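Side-chain contacts in TSC1 N-terminal domain (Chaetomium thermophilum, PDB 7A0M), which probably binds phosphoinositides of the lysosomal membrane and so helps bring the TSC complex, a GTPase-activating regulator of mTORC1 signalling, to the lysosome: residues T386-T389 against E390-N393; A363-R366 against E367-R371; V320-L323 against P324-F327. All coordinates share one frame; numbering follows the deposited sequence.

Contact 1. Residues T386-T389 against E390-N393; sequences TIET and EKTN
K391 folds its side chain back over the carbonyls of E388 and I387. Its CB starts 3.6 Å from E388 O; CG and CD then run past I387 O at longer range. A bend at chi3 (-64°) brings CE down to 3.3 Å from I387 O, and from there NZ swings toward E388, whose own chain is kinked at chi2. The two side chains cross obliquely and end in a long salt bridge, 4.0 Å between K391 NZ and E388 OE1, so the pairing is loose. The turn itself is a capping box made by T386 and T389, which leads into the single-turn helix 389-392. T386 N donates to T389 OG1 at 2.9 Å, and T386 OG1 also takes a weak bond from E388 N. With chi1 at 53°, T389 OG1 lies between its own backbone N and carbonyl carbon, and from there it can take the T386 N-H. The first bond across the turn is E390 N to T386 O, 3.1 Å. E390 itself extends the other way, and its carboxylate is gripped by I336 N, N337 and N381. At the far end N393 N donates almost straight (164°) to T389 O, and N393 CB lies 3.1 Å from that same oxygen. N393 OD1 goes on to cap T395 N, while T386 packs on R343 of the second subunit.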
ATOM      1  N   THR B 386      12.653   8.522  11.011  1.00 48.86           N
ATOM      2  CA  THR B 386      12.030   8.053  12.231  1.00 47.79           C
ATOM      3  C   THR B 386      10.816   8.931  12.512  1.00 50.25           C
ATOM      4  O   THR B 386      10.518   9.874  11.776  1.00 53.56           O
ATOM      5  CB  THR B 386      13.023   8.086  13.395  1.00 47.61           C
ATOM      6  OG1 THR B 386      13.377   9.445  13.685  1.00 53.49           O
ATOM      7  CG2 THR B 386      14.282   7.310  13.041  1.00 47.17           C
ATOM      8  N   ILE B 387      10.097   8.612  13.590  1.00 45.12           N
ATOM      9  CA  ILE B 387       8.966   9.447  13.965  1.00 44.54           C
ATOM     10  C   ILE B 387       9.432  10.833  14.397  1.00 57.98           C
ATOM     11  O   ILE B 387       8.664  11.798  14.314  1.00 60.53           O
ATOM     12  CB  ILE B 387       8.135   8.754  15.063  1.00 51.33           C
ATOM     13  CG1 ILE B 387       6.834   9.518  15.319  1.00 52.93           C
ATOM     14  CG2 ILE B 387       8.943   8.612  16.345  1.00 42.13           C
ATOM     15  CD1 ILE B 387       5.901   8.827  16.284  1.00 52.43           C
ATOM     16  N   GLU B 388      10.689  10.961  14.831  1.00 52.16           N
ATOM     17  CA  GLU B 388      11.230  12.256  15.226  1.00 53.43           C
ATOM     18  C   GLU B 388      11.667  13.072  14.013  1.00 55.40           C
ATOM     19  O   GLU B 388      11.230  14.212  13.826  1.00 65.51           O
ATOM     20  CB  GLU B 388      12.404  12.063  16.190  1.00 61.51           C
ATOM     21  CG  GLU B 388      12.015  11.538  17.558  1.00 73.24           C
ATOM     22  CD  GLU B 388      11.011  12.432  18.256  1.00 87.83           C
ATOM     23  OE1 GLU B 388       9.861  11.989  18.458  1.00 88.01           O
ATOM     24  OE2 GLU B 388      11.369  13.580  18.592  1.00 89.50           O
ATOM     25  N   THR B 389      12.539  12.499  13.178  1.00 51.79           N
ATOM     26  CA  THR B 389      13.100  13.243  12.056  1.00 51.74           C
ATOM     27  C   THR B 389      12.070  13.547  10.975  1.00 50.54           C
ATOM     28  O   THR B 389      12.274  14.482  10.194  1.00 52.60           O
ATOM     29  CB  THR B 389      14.278  12.482  11.447  1.00 51.42           C
ATOM     30  OG1 THR B 389      13.873  11.146  11.124  1.00 52.85           O
ATOM     31  CG2 THR B 389      15.444  12.436  12.423  1.00 44.05           C
ATOM     32  N   GLU B 390      10.976  12.784  10.906  1.00 45.19           N
ATOM     33  CA  GLU B 390       9.898  13.136   9.987  1.00 46.23           C
ATOM     34  C   GLU B 390       9.344  14.520  10.304  1.00 50.95           C
ATOM     35  O   GLU B 390       9.007  15.289   9.396  1.00 43.03           O
ATOM     36  CB  GLU B 390       8.789  12.087  10.045  1.00 43.85           C
ATOM     37  CG  GLU B 390       7.584  12.421   9.181  1.00 39.36           C
ATOM     38  CD  GLU B 390       6.517  11.351   9.234  1.00 38.66           C
ATOM     39  OE1 GLU B 390       6.584  10.410   8.418  1.00 46.69           O
ATOM     40  OE2 GLU B 390       5.620  11.441  10.099  1.00 45.11           O
ATOM     41  N   LYS B 391       9.250  14.855  11.590  1.00 55.20           N
ATOM     42  CA  LYS B 391       8.816  16.187  11.992  1.00 58.02           C
ATOM     43  C   LYS B 391       9.960  17.192  11.949  1.00 57.99           C
ATOM     44  O   LYS B 391       9.721  18.389  11.751  1.00 67.27           O
ATOM     45  CB  LYS B 391       8.209  16.134  13.395  1.00 57.18           C
ATOM     46  CG  LYS B 391       6.943  15.296  13.490  1.00 58.24           C
ATOM     47  CD  LYS B 391       6.436  15.214  14.920  1.00 58.57           C
ATOM     48  CE  LYS B 391       7.436  14.501  15.817  1.00 63.23           C
ATOM     49  NZ  LYS B 391       6.910  14.305  17.196  1.00 70.20           N
ATOM     50  N   THR B 392      11.198  16.729  12.125  1.00 64.82           N
ATOM     51  CA  THR B 392      12.350  17.611  12.264  1.00 70.35           C
ATOM     52  C   THR B 392      13.008  17.936  10.925  1.00 70.46           C
ATOM     53  O   THR B 392      13.423  19.080  10.703  1.00 68.66           O
ATOM     54  CB  THR B 392      13.372  16.974  13.217  1.00 78.95           C
ATOM     55  OG1 THR B 392      12.957  17.183  14.574  1.00 78.20           O
ATOM     56  CG2 THR B 392      14.764  17.565  13.021  1.00 93.41           C
ATOM     57  N   ASN B 393      13.083  16.970  10.013  1.00 70.58           N
ATOM     58  CA  ASN B 393      13.735  17.186   8.727  1.00 70.64           C
ATOM     59  C   ASN B 393      12.765  17.874   7.772  1.00 75.07           C
ATOM     60  O   ASN B 393      11.681  17.349   7.497  1.00 80.62           O
ATOM     61  CB  ASN B 393      14.224  15.860   8.146  1.00 68.74           C
ATOM     62  CG  ASN B 393      15.200  16.045   6.997  1.00 72.74           C
ATOM     63  OD1 ASN B 393      15.065  16.963   6.188  1.00 74.59           O
ATOM     64  ND2 ASN B 393      16.193  15.168   6.923  1.00 77.38           N
TER

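Contact 2. Residues A363-R366 against E367-R371; sequences AEIR and ERSER
S369 turns its hydroxyl back onto the I365 carbonyl one turn earlier, a serine side-chain-to-backbone bond inside helix 357-373. Chi1 of -62° sets OG beside the serine's own N, from where it donates to I365 O at 2.7 Å. S369 N gives the same oxygen a second bond at 3.0 Å, and the two donors arrive from opposite faces of the carbonyl plane. I365 keeps CG2 anti to its backbone N, which brings that methyl 4.1 Å from S369 OG, and I365 packs on A275 and L278 of helix 267-278. This buried hydroxyl has a second partner there, Y274 OH.

The neighbouring chains take different shapes. R368 is extended from CG to NE; its CG brushes E364 O at 3.4 Å, but its guanidinium passes E364 by, pairing with D281 and L278 O and making a cation-pi contact with F279. R366 bends at chi3 (-82°), and its NH1 bonds Y383 O of the second subunit, so this face of the helix lies at the dimer contact. E370 CG lies 3.7 Å from R366 O, and its carboxylate is salt-bridged to R373. The chain of E367, bent beyond CG, leads away from A363-R366; its CB lies 3.4 Å from A363 O, the oxygen that accepts the bond from E367 N.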
ATOM      1  N   ALA B 363      -8.722  -0.134  19.085  1.00 42.27           N
ATOM      2  CA  ALA B 363      -9.065  -1.210  18.160  1.00 39.98           C
ATOM      3  C   ALA B 363     -10.111  -0.763  17.146  1.00 37.88           C
ATOM      4  O   ALA B 363     -10.053  -1.145  15.972  1.00 52.02           O
ATOM      5  CB  ALA B 363      -9.557  -2.432  18.935  1.00 40.04           C
ATOM      6  N   GLU B 364     -11.078   0.048  17.581  1.00 44.07           N
ATOM      7  CA  GLU B 364     -12.118   0.510  16.668  1.00 48.92           C
ATOM      8  C   GLU B 364     -11.563   1.481  15.631  1.00 50.83           C
ATOM      9  O   GLU B 364     -11.967   1.444  14.462  1.00 53.29           O
ATOM     10  CB  GLU B 364     -13.254   1.154  17.461  1.00 51.91           C
ATOM     11  CG  GLU B 364     -14.112   0.169  18.237  1.00 60.58           C
ATOM     12  CD  GLU B 364     -15.093   0.858  19.164  1.00 73.88           C
ATOM     13  OE1 GLU B 364     -15.091   2.105  19.213  1.00 81.82           O
ATOM     14  OE2 GLU B 364     -15.868   0.153  19.845  1.00 82.12           O
ATOM     15  N   ILE B 365     -10.646   2.363  16.038  1.00 57.24           N
ATOM     16  CA  ILE B 365     -10.003   3.261  15.080  1.00 50.81           C
ATOM     17  C   ILE B 365      -9.207   2.462  14.055  1.00 45.65           C
ATOM     18  O   ILE B 365      -9.241   2.754  12.853  1.00 43.47           O
ATOM     19  CB  ILE B 365      -9.116   4.285  15.813  1.00 45.90           C
ATOM     20  CG1 ILE B 365      -9.968   5.216  16.677  1.00 50.67           C
ATOM     21  CG2 ILE B 365      -8.291   5.090  14.816  1.00 39.22           C
ATOM     22  CD1 ILE B 365     -10.610   6.351  15.912  1.00 63.56           C
ATOM     23  N   ARG B 366      -8.481   1.440  14.514  1.00 47.37           N
ATOM     24  CA  ARG B 366      -7.717   0.594  13.602  1.00 55.45           C
ATOM     25  C   ARG B 366      -8.631  -0.141  12.632  1.00 51.34           C
ATOM     26  O   ARG B 366      -8.383  -0.162  11.421  1.00 45.69           O
ATOM     27  CB  ARG B 366      -6.878  -0.405  14.396  1.00 62.35           C
ATOM     28  CG  ARG B 366      -5.659   0.186  15.059  1.00 64.97           C
ATOM     29  CD  ARG B 366      -4.766  -0.919  15.579  1.00 59.36           C
ATOM     30  NE  ARG B 366      -5.194  -1.430  16.876  1.00 64.91           N
ATOM     31  CZ  ARG B 366      -4.666  -1.047  18.034  1.00 66.36           C
ATOM     32  NH1 ARG B 366      -3.690  -0.150  18.055  1.00 71.29           N
ATOM     33  NH2 ARG B 366      -5.113  -1.562  19.170  1.00 65.18           N
ATOM     34  N   GLU B 367      -9.693  -0.759  13.153  1.00 52.78           N
ATOM     35  CA  GLU B 367     -10.567  -1.568  12.311  1.00 54.02           C
ATOM     36  C   GLU B 367     -11.240  -0.721  11.237  1.00 55.87           C
ATOM     37  O   GLU B 367     -11.447  -1.185  10.110  1.00 50.61           O
ATOM     38  CB  GLU B 367     -11.610  -2.278  13.174  1.00 53.79           C
ATOM     39  CG  GLU B 367     -12.294  -3.454  12.493  1.00 81.65           C
ATOM     40  CD  GLU B 367     -11.322  -4.558  12.113  1.00 90.24           C
ATOM     41  OE1 GLU B 367     -10.676  -4.452  11.048  1.00 91.20           O
ATOM     42  OE2 GLU B 367     -11.199  -5.533  12.883  1.00 92.50           O
ATOM     43  N   ARG B 368     -11.580   0.526  11.565  1.00 42.15           N
ATOM     44  CA  ARG B 368     -12.172   1.422  10.581  1.00 44.02           C
ATOM     45  C   ARG B 368     -11.137   2.040   9.652  1.00 44.67           C
ATOM     46  O   ARG B 368     -11.500   2.518   8.572  1.00 40.59           O
ATOM     47  CB  ARG B 368     -12.959   2.530  11.284  1.00 54.27           C
ATOM     48  CG  ARG B 368     -14.203   2.040  12.005  1.00 61.36           C
ATOM     49  CD  ARG B 368     -15.119   3.196  12.360  1.00 63.94           C
ATOM     50  NE  ARG B 368     -16.413   2.736  12.853  1.00 66.96           N
ATOM     51  CZ  ARG B 368     -17.543   3.426  12.734  1.00 63.93           C
ATOM     52  NH1 ARG B 368     -17.541   4.608  12.132  1.00 59.57           N
ATOM     53  NH2 ARG B 368     -18.677   2.933  13.212  1.00 62.66           N
ATOM     54  N   SER B 369      -9.863   2.043  10.043  1.00 40.57           N
ATOM     55  CA  SER B 369      -8.796   2.517   9.173  1.00 38.00           C
ATOM     56  C   SER B 369      -8.323   1.458   8.186  1.00 51.16           C
ATOM     57  O   SER B 369      -7.496   1.767   7.321  1.00 51.08           O
ATOM     58  CB  SER B 369      -7.608   3.003  10.008  1.00 40.71           C
ATOM     59  OG  SER B 369      -7.973   4.091  10.837  1.00 40.12           O
ATOM     60  N   GLU B 370      -8.815   0.222   8.308  1.00 58.84           N
ATOM     61  CA  GLU B 370      -8.370  -0.857   7.430  1.00 49.30           C
ATOM     62  C   GLU B 370      -8.686  -0.560   5.969  1.00 50.99           C
ATOM     63  O   GLU B 370      -7.871  -0.840   5.082  1.00 52.30           O
ATOM     64  CB  GLU B 370      -9.013  -2.176   7.859  1.00 50.79           C
ATOM     65  CG  GLU B 370      -8.271  -2.892   8.975  1.00 46.84           C
ATOM     66  CD  GLU B 370      -6.891  -3.357   8.552  1.00 55.15           C
ATOM     67  OE1 GLU B 370      -6.810  -4.244   7.675  1.00 58.40           O
ATOM     68  OE2 GLU B 370      -5.892  -2.836   9.091  1.00 46.94           O
ATOM     69  N   ARG B 371      -9.866   0.005   5.695  1.00 36.44           N
ATOM     70  CA  ARG B 371     -10.256   0.249   4.310  1.00 34.61           C
ATOM     71  C   ARG B 371      -9.377   1.304   3.650  1.00 36.83           C
ATOM     72  O   ARG B 371      -9.154   1.251   2.435  1.00 43.72           O
ATOM     73  CB  ARG B 371     -11.727   0.659   4.233  1.00 50.18           C
ATOM     74  CG  ARG B 371     -12.083   1.901   5.030  1.00 68.74           C
ATOM     75  CD  ARG B 371     -13.323   2.568   4.458  1.00 72.54           C
ATOM     76  NE  ARG B 371     -13.807   3.654   5.303  1.00 80.06           N
ATOM     77  CZ  ARG B 371     -14.700   4.559   4.915  1.00 80.30           C
ATOM     78  NH1 ARG B 371     -15.200   4.515   3.688  1.00 81.23           N
ATOM     79  NH2 ARG B 371     -15.088   5.511   5.751  1.00 82.79           N
TER

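Contact 3. Residues V320-L323 against P324-F327; sequences VPYL and PEYF
E325 lays its side chain flat over one face of the Y322 ring, just where the chain enters helix 323-333. Its CB makes a CH-pi contact 3.9 Å from the ring centroid, and the bend at chi2 (80°) folds the carboxylate back until its plane is only 2° from that of the ring. Y322, the third residue of a type I turn from V320 to L323, is also the N-cap, and its carbonyl takes Y326 N at 3.2 Å. P324, in the first turn, has no N-H to give, and its CD packs 3.5 Å from L323 CB. The solvent side is that of Y322 and E325, which, though closely stacked, are only partly covered, and of the exposed P321; the tyrosine also rests on I250 and V253. The buried side is inward: L323, with CG anti to its N (chi1 -178°), puts CD1 at the edge of the Y326 ring and packs on Y274, L277 and L278. Y326 OH bonds L270 O, and F327 meets F338, F372 and H376. An alanine at Y322 would remove the face on which E325 lies and is likely to leave that carboxylate free to swing. E325 OE1 lies 3.2 Å from Y322 O, two acceptors whose closeness would probably disfavour a negative charge there, whereas the nearby helix N terminus would probably offset part of that cost.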
ATOM      1  N   VAL B 320     -18.857  11.478   6.294  1.00 54.39           N
ATOM      2  CA  VAL B 320     -18.199  12.633   5.690  1.00 50.43           C
ATOM      3  C   VAL B 320     -17.613  12.194   4.352  1.00 53.31           C
ATOM      4  O   VAL B 320     -16.713  11.339   4.336  1.00 51.49           O
ATOM      5  CB  VAL B 320     -17.111  13.201   6.607  1.00 55.58           C
ATOM      6  CG1 VAL B 320     -16.503  14.454   5.995  1.00 55.66           C
ATOM      7  CG2 VAL B 320     -17.684  13.495   7.987  1.00 48.76           C
ATOM      8  N   PRO B 321     -18.086  12.736   3.224  1.00 60.66           N
ATOM      9  CA  PRO B 321     -17.619  12.233   1.918  1.00 55.83           C
ATOM     10  C   PRO B 321     -16.130  12.415   1.674  1.00 49.91           C
ATOM     11  O   PRO B 321     -15.503  11.549   1.052  1.00 55.26           O
ATOM     12  CB  PRO B 321     -18.457  13.044   0.919  1.00 56.34           C
ATOM     13  CG  PRO B 321     -19.670  13.459   1.683  1.00 61.78           C
ATOM     14  CD  PRO B 321     -19.199  13.689   3.089  1.00 63.10           C
ATOM     15  N   TYR B 322     -15.541  13.515   2.138  1.00 41.52           N
ATOM     16  CA  TYR B 322     -14.151  13.831   1.839  1.00 36.43           C
ATOM     17  C   TYR B 322     -13.169  13.212   2.827  1.00 42.12           C
ATOM     18  O   TYR B 322     -11.974  13.525   2.771  1.00 42.23           O
ATOM     19  CB  TYR B 322     -13.955  15.349   1.792  1.00 43.46           C
ATOM     20  CG  TYR B 322     -13.062  15.813   0.663  1.00 52.18           C
ATOM     21  CD1 TYR B 322     -13.460  15.680  -0.660  1.00 59.48           C
ATOM     22  CD2 TYR B 322     -11.825  16.389   0.920  1.00 53.72           C
ATOM     23  CE1 TYR B 322     -12.650  16.101  -1.697  1.00 65.91           C
ATOM     24  CE2 TYR B 322     -11.008  16.816  -0.111  1.00 57.61           C
ATOM     25  CZ  TYR B 322     -11.426  16.669  -1.417  1.00 57.60           C
ATOM     26  OH  TYR B 322     -10.617  17.092  -2.447  1.00 63.35           O
ATOM     27  N   LEU B 323     -13.642  12.355   3.730  1.00 48.08           N
ATOM     28  CA  LEU B 323     -12.741  11.693   4.670  1.00 46.84           C
ATOM     29  C   LEU B 323     -11.642  10.872   3.998  1.00 58.01           C
ATOM     30  O   LEU B 323     -10.494  10.937   4.474  1.00 55.72           O
ATOM     31  CB  LEU B 323     -13.553  10.822   5.638  1.00 42.53           C
ATOM     32  CG  LEU B 323     -12.755  10.091   6.721  1.00 41.39           C
ATOM     33  CD1 LEU B 323     -11.998  11.082   7.595  1.00 45.40           C
ATOM     34  CD2 LEU B 323     -13.665   9.214   7.566  1.00 45.68           C
ATOM     35  N   PRO B 324     -11.898  10.085   2.940  1.00 39.93           N
ATOM     36  CA  PRO B 324     -10.786   9.343   2.315  1.00 35.17           C
ATOM     37  C   PRO B 324      -9.662  10.234   1.818  1.00 40.16           C
ATOM     38  O   PRO B 324      -8.485   9.886   1.974  1.00 49.02           O
ATOM     39  CB  PRO B 324     -11.469   8.597   1.159  1.00 53.09           C
ATOM     40  CG  PRO B 324     -12.882   8.465   1.580  1.00 47.50           C
ATOM     41  CD  PRO B 324     -13.196   9.715   2.342  1.00 41.55           C
ATOM     42  N   GLU B 325      -9.992  11.380   1.219  1.00 50.08           N
ATOM     43  CA  GLU B 325      -8.954  12.304   0.773  1.00 44.40           C
ATOM     44  C   GLU B 325      -8.182  12.887   1.948  1.00 36.32           C
ATOM     45  O   GLU B 325      -7.000  13.222   1.808  1.00 35.61           O
ATOM     46  CB  GLU B 325      -9.573  13.421  -0.070  1.00 34.70           C
ATOM     47  CG  GLU B 325     -10.191  12.951  -1.384  1.00 46.47           C
ATOM     48  CD  GLU B 325     -11.575  12.347  -1.213  1.00 56.57           C
ATOM     49  OE1 GLU B 325     -11.995  12.126  -0.058  1.00 61.26           O
ATOM     50  OE2 GLU B 325     -12.242  12.088  -2.236  1.00 68.21           O
ATOM     51  N   TYR B 326      -8.828  13.017   3.110  1.00 31.25           N
ATOM     52  CA  TYR B 326      -8.131  13.514   4.292  1.00 39.14           C
ATOM     53  C   TYR B 326      -7.113  12.499   4.797  1.00 31.53           C
ATOM     54  O   TYR B 326      -6.009  12.871   5.211  1.00 35.84           O
ATOM     55  CB  TYR B 326      -9.141  13.863   5.385  1.00 44.91           C
ATOM     56  CG  TYR B 326      -8.540  14.561   6.584  1.00 44.28           C
ATOM     57  CD1 TYR B 326      -7.652  15.616   6.424  1.00 42.33           C
ATOM     58  CD2 TYR B 326      -8.874  14.175   7.875  1.00 36.91           C
ATOM     59  CE1 TYR B 326      -7.105  16.261   7.518  1.00 47.66           C
ATOM     60  CE2 TYR B 326      -8.334  14.814   8.975  1.00 36.20           C
ATOM     61  CZ  TYR B 326      -7.450  15.857   8.790  1.00 43.86           C
ATOM     62  OH  TYR B 326      -6.909  16.496   9.883  1.00 53.04           O
ATOM     63  N   PHE B 327      -7.468  11.211   4.775  1.00 37.24           N
ATOM     64  CA  PHE B 327      -6.498  10.168   5.097  1.00 44.65           C
ATOM     65  C   PHE B 327      -5.298  10.234   4.160  1.00 35.90           C
ATOM     66  O   PHE B 327      -4.149  10.110   4.599  1.00 46.45           O
ATOM     67  CB  PHE B 327      -7.166   8.792   5.022  1.00 45.81           C
ATOM     68  CG  PHE B 327      -6.270   7.648   5.429  1.00 37.93           C
ATOM     69  CD1 PHE B 327      -5.356   7.104   4.537  1.00 35.48           C
ATOM     70  CD2 PHE B 327      -6.358   7.104   6.700  1.00 45.20           C
ATOM     71  CE1 PHE B 327      -4.538   6.054   4.912  1.00 34.18           C
ATOM     72  CE2 PHE B 327      -5.544   6.051   7.079  1.00 41.92           C
ATOM     73  CZ  PHE B 327      -4.634   5.526   6.184  1.00 35.90           C
TER

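Overall arrangement
From the N-terminal end, contact 3 comes first, closing the turn that opens helix 323-333; contact 2 then lies within helix 357-373, and contact 1 makes the entry to helix 389-392. The three are in series, none enclosing or crossing another, and each spans only about one or two turns of chain. Contacts 2 and 3 lie close, nearest atoms about 4 Å apart, both packing on helix 267-278. Contact 1 is farther off, its centre 25 Å from each of theirs, but helix 335-343 touches both it and contact 2. All three reach the second subunit: its Y383 meets contacts 2 and 3, and its R343 meets contact 1.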